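Ornithine carbamoyltransferase (Gloeobacter violaceus, PDB 3GD5) probably catalyses the reversible transfer of the carbamoyl group from carbamoyl phosphate to ornithine, giving citrulline and phosphate in arginine biosynthesis. Local coordinates at residues D218-A223 and A257-C262; K159-G164 and R224-L229. All coordinates share one frame; numbering follows the deposited sequence.

Overall arrangement
Both contacts belong to the Asp/Orn-binding domain, a Rossmann-like fold built on a five-stranded parallel sheet. Interaction 2 pairs strand 159-163, the middle strand of that sheet, with the start of strand 228-231; interaction 1 packs helix 219-223 against helix 257-261 on the sheet face bearing Leu229. Their centres lie about 8 Å apart. Along the chain the segments alternate: 159-164, 218-223, 224-229, then 257-262, so 218-223 is followed at once by the segment leading into strand 228-231. Ala222 O probably accepts a hydrogen bond from Lys159 NZ, and Ala223 packs on Leu229. The side chain of Leu160 lies about 10 Å from that of Gln140, which by similarity binds carbamoyl phosphate.

Interaction 1. Residues D218-A223 and A257-C262; sequences DPFEAA and AALLNC
Two short helices on one side of the parallel sheet of the Rossmann-like Asp/Orn-binding domain, 219-223 and 257-261, pack here through apolar side chains, their axes approaching to 9.4 Å and their N-to-C directions 42° apart. The tight part lies toward the sheet. Leu259, its CG anti to the backbone N (chi1 -171°), sends CD1 into the angle between Pro219, Phe220 and Ala223. Leu259 CD1 sits only 3.4 Å from Ala223 CB, closer than carbons usually come, so the small alanine methyl suits this place. It also lies against the carbonyl oxygen of Pro219 and over one face of the Phe220 ring, a CH-pi contact in which Leu259 CD1 is 4.1 Å from the Phe220 ring centroid. Leu229 of strand 228-231 touches both Ala223 and Leu259, closing this buried part from the sheet side.

The rim between Phe220 and Ala258 is looser. Phe220, its CG anti to the carbonyl carbon (chi1 -77°), reaches across to the neighbouring helix and remains partly exposed; Phe220 CE2 stands 4.1 Å from CB of solvent-exposed Ala258. A flat ring suits this place because its face takes the leucine methyl while its edge serves other neighbours. Asp218 is the N-cap of helix 219-223: Asp218 OD1 accepts from Phe220 N at 3.1 Å, met from above the carboxylate plane, and proline fits the first turn, where its missing N-H costs nothing. Although Cys262 is partly exposed, its sulfur-aromatic contact at the ring's edge is close, Cys262 SG lying near the ring plane 3.4 Å from Phe220 CD2.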
loop_
_atom_site.group_PDB
_atom_site.type_symbol
_atom_site.label_atom_id
_atom_site.label_comp_id
_atom_site.label_asym_id
_atom_site.label_seq_id
_atom_site.Cartn_x
_atom_site.Cartn_y
_atom_site.Cartn_z
ATOM N N ASP A 218 40.601 9.296 12.791
ATOM C CA ASP A 218 41.194 9.692 11.510
ATOM C C ASP A 218 41.447 8.530 10.565
ATOM O O ASP A 218 42.169 7.589 10.898
ATOM C CB ASP A 218 42.512 10.447 11.727
ATOM C CG ASP A 218 43.272 10.689 10.423
ATOM O OD1 ASP A 218 42.668 11.188 9.448
ATOM O OD2 ASP A 218 44.480 10.384 10.371
ATOM N N PRO A 219 40.858 8.591 9.361
ATOM C CA PRO A 219 40.991 7.561 8.326
ATOM C C PRO A 219 42.358 7.548 7.636
ATOM O O PRO A 219 42.795 6.513 7.123
ATOM C CB PRO A 219 39.853 7.898 7.368
ATOM C CG PRO A 219 39.815 9.385 7.429
ATOM C CD PRO A 219 39.937 9.655 8.919
ATOM N N PHE A 220 43.027 8.698 7.611
ATOM C CA PHE A 220 44.345 8.773 6.994
ATOM C C PHE A 220 45.384 8.166 7.919
ATOM O O PHE A 220 46.462 7.770 7.485
ATOM C CB PHE A 220 44.710 10.218 6.663
ATOM C CG PHE A 220 44.026 10.737 5.437
ATOM C CD1 PHE A 220 42.828 11.436 5.531
ATOM C CD2 PHE A 220 44.557 10.477 4.175
ATOM C CE1 PHE A 220 42.165 11.871 4.388
ATOM C CE2 PHE A 220 43.903 10.905 3.024
ATOM C CZ PHE A 220 42.702 11.605 3.131
ATOM N N GLU A 221 45.043 8.087 9.200
ATOM C CA GLU A 221 45.924 7.511 10.202
ATOM C C GLU A 221 45.831 5.995 10.079
ATOM O O GLU A 221 46.842 5.299 9.965
ATOM C CB GLU A 221 45.472 7.938 11.600
ATOM C CG GLU A 221 46.435 7.558 12.707
ATOM C CD GLU A 221 47.771 8.275 12.579
ATOM O OE1 GLU A 221 47.791 9.531 12.647
ATOM O OE2 GLU A 221 48.799 7.582 12.406
ATOM N N ALA A 222 44.598 5.500 10.085
ATOM C CA ALA A 222 44.329 4.072 9.986
ATOM C C ALA A 222 44.874 3.452 8.701
ATOM O O ALA A 222 45.397 2.332 8.713
ATOM C CB ALA A 222 42.822 3.829 10.083
ATOM N N ALA A 223 44.755 4.188 7.601
ATOM C CA ALA A 223 45.200 3.712 6.299
ATOM C C ALA A 223 46.714 3.643 6.118
ATOM O O ALA A 223 47.206 2.879 5.280
ATOM C CB ALA A 223 44.588 4.581 5.196
ATOM N N ALA A 257 41.705 8.133 -4.130
ATOM C CA ALA A 257 43.112 8.153 -4.507
ATOM C C ALA A 257 44.013 8.607 -3.361
ATOM O O ALA A 257 45.032 7.978 -3.077
ATOM C CB ALA A 257 43.307 9.061 -5.713
ATOM N N ALA A 258 43.633 9.695 -2.701
ATOM C CA ALA A 258 44.422 10.230 -1.598
ATOM C C ALA A 258 44.625 9.211 -0.477
ATOM O O ALA A 258 45.759 8.957 -0.056
ATOM C CB ALA A 258 43.761 11.489 -1.048
ATOM N N LEU A 259 43.533 8.624 0.007
ATOM C CA LEU A 259 43.619 7.647 1.086
ATOM C C LEU A 259 44.488 6.466 0.676
ATOM O O LEU A 259 45.267 5.945 1.475
ATOM C CB LEU A 259 42.225 7.153 1.473
ATOM C CG LEU A 259 42.203 6.297 2.742
ATOM C CD1 LEU A 259 42.705 7.128 3.909
ATOM C CD2 LEU A 259 40.795 5.798 3.018
ATOM N N LEU A 260 44.343 6.048 -0.575
ATOM C CA LEU A 260 45.112 4.936 -1.123
ATOM C C LEU A 260 46.602 5.238 -1.082
ATOM O O LEU A 260 47.427 4.376 -0.775
ATOM C CB LEU A 260 44.712 4.684 -2.575
ATOM C CG LEU A 260 43.794 3.507 -2.890
ATOM C CD1 LEU A 260 43.505 3.476 -4.383
ATOM C CD2 LEU A 260 44.461 2.213 -2.449
ATOM N N ASN A 261 46.941 6.476 -1.404
ATOM C CA ASN A 261 48.329 6.888 -1.434
ATOM C C ASN A 261 49.008 6.802 -0.068
ATOM O O ASN A 261 50.236 6.730 0.015
ATOM C CB ASN A 261 48.427 8.308 -1.982
ATOM C CG ASN A 261 49.793 8.611 -2.541
ATOM O OD1 ASN A 261 50.259 7.938 -3.467
ATOM N ND2 ASN A 261 50.454 9.623 -1.982
ATOM N N CYS A 262 48.204 6.795 0.993
ATOM C CA CYS A 262 48.721 6.731 2.358
ATOM C C CYS A 262 48.944 5.309 2.858
ATOM O O CYS A 262 49.488 5.111 3.941
ATOM C CB CYS A 262 47.760 7.437 3.314
ATOM S SG CYS A 262 47.362 9.133 2.858
#

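Interaction 2. Residues K159-G164 and R224-L229; sequences KLAYVG and RGAHIL
In the parallel sheet of the Rossmann-like Asp/Orn-binding domain, strand 159-163 takes strand 228-231 as a neighbour, and this contact is where the pairing begins. Leu160 lies beside Ile228 and Ala161 beside Leu229. The straightest bond runs from Ala161 N to Ile228 O, 2.9 Å long and nearly along the C=O axis. Two residues before Ala161, Lys159 O is gripped twice, by His227 N at 2.9 Å in the carbonyl plane and weakly by Ile228 N, so the turn is tied down just before the strand starts.

Lys159 lies alongside that turn. With CG anti to the backbone N (chi1 -176°) and the rest of the chain extended, its CD runs past Gly225 O and Ala226 CA, and Lys159 NZ donates to Arg224 O at 2.8 Å. NZ also bonds Ala222 O, so a single ammonium holds the carbonyls of Ala222 and Arg224. An alanine in place of Lys159 would remove both bonds and would probably loosen the turn leading into strand 228-231. Arg224 itself turns its guanidinium to Glu221. Gly225 suits its place because its phi is positive (76°).

The side chains divide between the sheet's two faces. Ala161 and Leu229 point to one, where Ala161 CB meets Ala226 CB at 3.7 Å and also touches Leu229 CD2. Leu160 and Ile228 point to the other: they cross obliquely and pack on Ile148 of helix 138-152, and they are tightly packed, with Leu160 CD2 only 3.3 Å from Ile228 CG2.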
loop_
_atom_site.group_PDB
_atom_site.type_symbol
_atom_site.label_atom_id
_atom_site.label_comp_id
_atom_site.label_asym_id
_atom_site.label_seq_id
_atom_site.Cartn_x
_atom_site.Cartn_y
_atom_site.Cartn_z
ATOM N N LYS A 159 47.986 -5.750 7.602
ATOM C CA LYS A 159 47.203 -4.735 8.283
ATOM C C LYS A 159 45.980 -4.353 7.435
ATOM O O LYS A 159 46.096 -4.049 6.241
ATOM C CB LYS A 159 48.041 -3.487 8.568
ATOM C CG LYS A 159 47.276 -2.435 9.370
ATOM C CD LYS A 159 47.906 -1.053 9.273
ATOM C CE LYS A 159 47.150 -0.045 10.127
ATOM N NZ LYS A 159 47.694 1.344 10.028
ATOM N N LEU A 160 44.812 -4.378 8.074
ATOM C CA LEU A 160 43.530 -4.040 7.443
ATOM C C LEU A 160 43.017 -2.730 8.057
ATOM O O LEU A 160 42.968 -2.575 9.280
ATOM C CB LEU A 160 42.523 -5.180 7.696
ATOM C CG LEU A 160 41.042 -5.233 7.264
ATOM C CD1 LEU A 160 40.346 -3.934 7.613
ATOM C CD2 LEU A 160 40.921 -5.527 5.782
ATOM N N ALA A 161 42.659 -1.778 7.208
ATOM C CA ALA A 161 42.125 -0.507 7.679
ATOM C C ALA A 161 40.690 -0.368 7.179
ATOM O O ALA A 161 40.430 -0.456 5.979
ATOM C CB ALA A 161 42.965 0.644 7.170
ATOM N N TYR A 162 39.762 -0.170 8.107
ATOM C CA TYR A 162 38.352 -0.009 7.767
ATOM C C TYR A 162 37.950 1.434 8.024
ATOM O O TYR A 162 38.260 1.994 9.073
ATOM C CB TYR A 162 37.483 -0.935 8.619
ATOM C CG TYR A 162 35.998 -0.730 8.413
ATOM C CD1 TYR A 162 35.278 -1.532 7.531
ATOM C CD2 TYR A 162 35.318 0.280 9.089
ATOM C CE1 TYR A 162 33.911 -1.335 7.327
ATOM C CE2 TYR A 162 33.953 0.489 8.894
ATOM C CZ TYR A 162 33.256 -0.324 8.016
ATOM O OH TYR A 162 31.902 -0.141 7.856
ATOM N N VAL A 163 37.264 2.039 7.061
ATOM C CA VAL A 163 36.827 3.423 7.211
ATOM C C VAL A 163 35.350 3.528 6.880
ATOM O O VAL A 163 34.892 2.996 5.868
ATOM C CB VAL A 163 37.633 4.385 6.288
ATOM C CG1 VAL A 163 39.126 4.226 6.555
ATOM C CG2 VAL A 163 37.319 4.110 4.818
ATOM N N GLY A 164 34.614 4.213 7.746
ATOM C CA GLY A 164 33.190 4.381 7.551
ATOM C C GLY A 164 32.438 4.229 8.858
ATOM O O GLY A 164 32.861 4.743 9.897
ATOM N N ARG A 224 47.459 4.428 6.888
ATOM C CA ARG A 224 48.906 4.415 6.736
ATOM C C ARG A 224 49.475 3.014 6.952
ATOM O O ARG A 224 49.278 2.403 8.007
ATOM C CB ARG A 224 49.565 5.411 7.697
ATOM C CG ARG A 224 51.031 5.691 7.353
ATOM C CD ARG A 224 51.569 6.994 7.958
ATOM N NE ARG A 224 51.803 6.917 9.400
ATOM C CZ ARG A 224 50.862 7.062 10.330
ATOM N NH1 ARG A 224 49.601 7.295 9.979
ATOM N NH2 ARG A 224 51.185 6.981 11.618
ATOM N N GLY A 225 50.157 2.503 5.929
ATOM C CA GLY A 225 50.754 1.182 6.015
ATOM C C GLY A 225 49.807 -0.002 5.885
ATOM O O GLY A 225 50.209 -1.146 6.111
ATOM N N ALA A 226 48.554 0.251 5.524
ATOM C CA ALA A 226 47.591 -0.838 5.386
ATOM C C ALA A 226 47.751 -1.533 4.043
ATOM O O ALA A 226 48.075 -0.897 3.044
ATOM C CB ALA A 226 46.171 -0.298 5.530
ATOM N N HIS A 227 47.532 -2.845 4.026
ATOM C CA HIS A 227 47.632 -3.628 2.792
ATOM C C HIS A 227 46.230 -3.761 2.211
ATOM O O HIS A 227 46.052 -4.180 1.068
ATOM C CB HIS A 227 48.166 -5.025 3.096
ATOM C CG HIS A 227 49.436 -5.025 3.880
ATOM N ND1 HIS A 227 50.678 -4.917 3.289
ATOM C CD2 HIS A 227 49.657 -5.089 5.214
ATOM C CE1 HIS A 227 51.608 -4.916 4.226
ATOM N NE2 HIS A 227 51.016 -5.019 5.402
ATOM N N ILE A 228 45.239 -3.392 3.017
ATOM C CA ILE A 228 43.847 -3.498 2.619
ATOM C C ILE A 228 43.018 -2.347 3.172
ATOM O O ILE A 228 42.988 -2.120 4.378
ATOM C CB ILE A 228 43.225 -4.826 3.149
ATOM C CG1 ILE A 228 44.074 -6.017 2.715
ATOM C CG2 ILE A 228 41.793 -4.994 2.641
ATOM C CD1 ILE A 228 44.488 -6.909 3.883
ATOM N N LEU A 229 42.364 -1.608 2.285
ATOM C CA LEU A 229 41.470 -0.534 2.711
ATOM C C LEU A 229 40.055 -1.102 2.514
ATOM O O LEU A 229 39.703 -1.559 1.429
ATOM C CB LEU A 229 41.680 0.724 1.869
ATOM C CG LEU A 229 43.036 1.408 2.068
ATOM C CD1 LEU A 229 43.087 2.670 1.229
ATOM C CD2 LEU A 229 43.242 1.745 3.545
#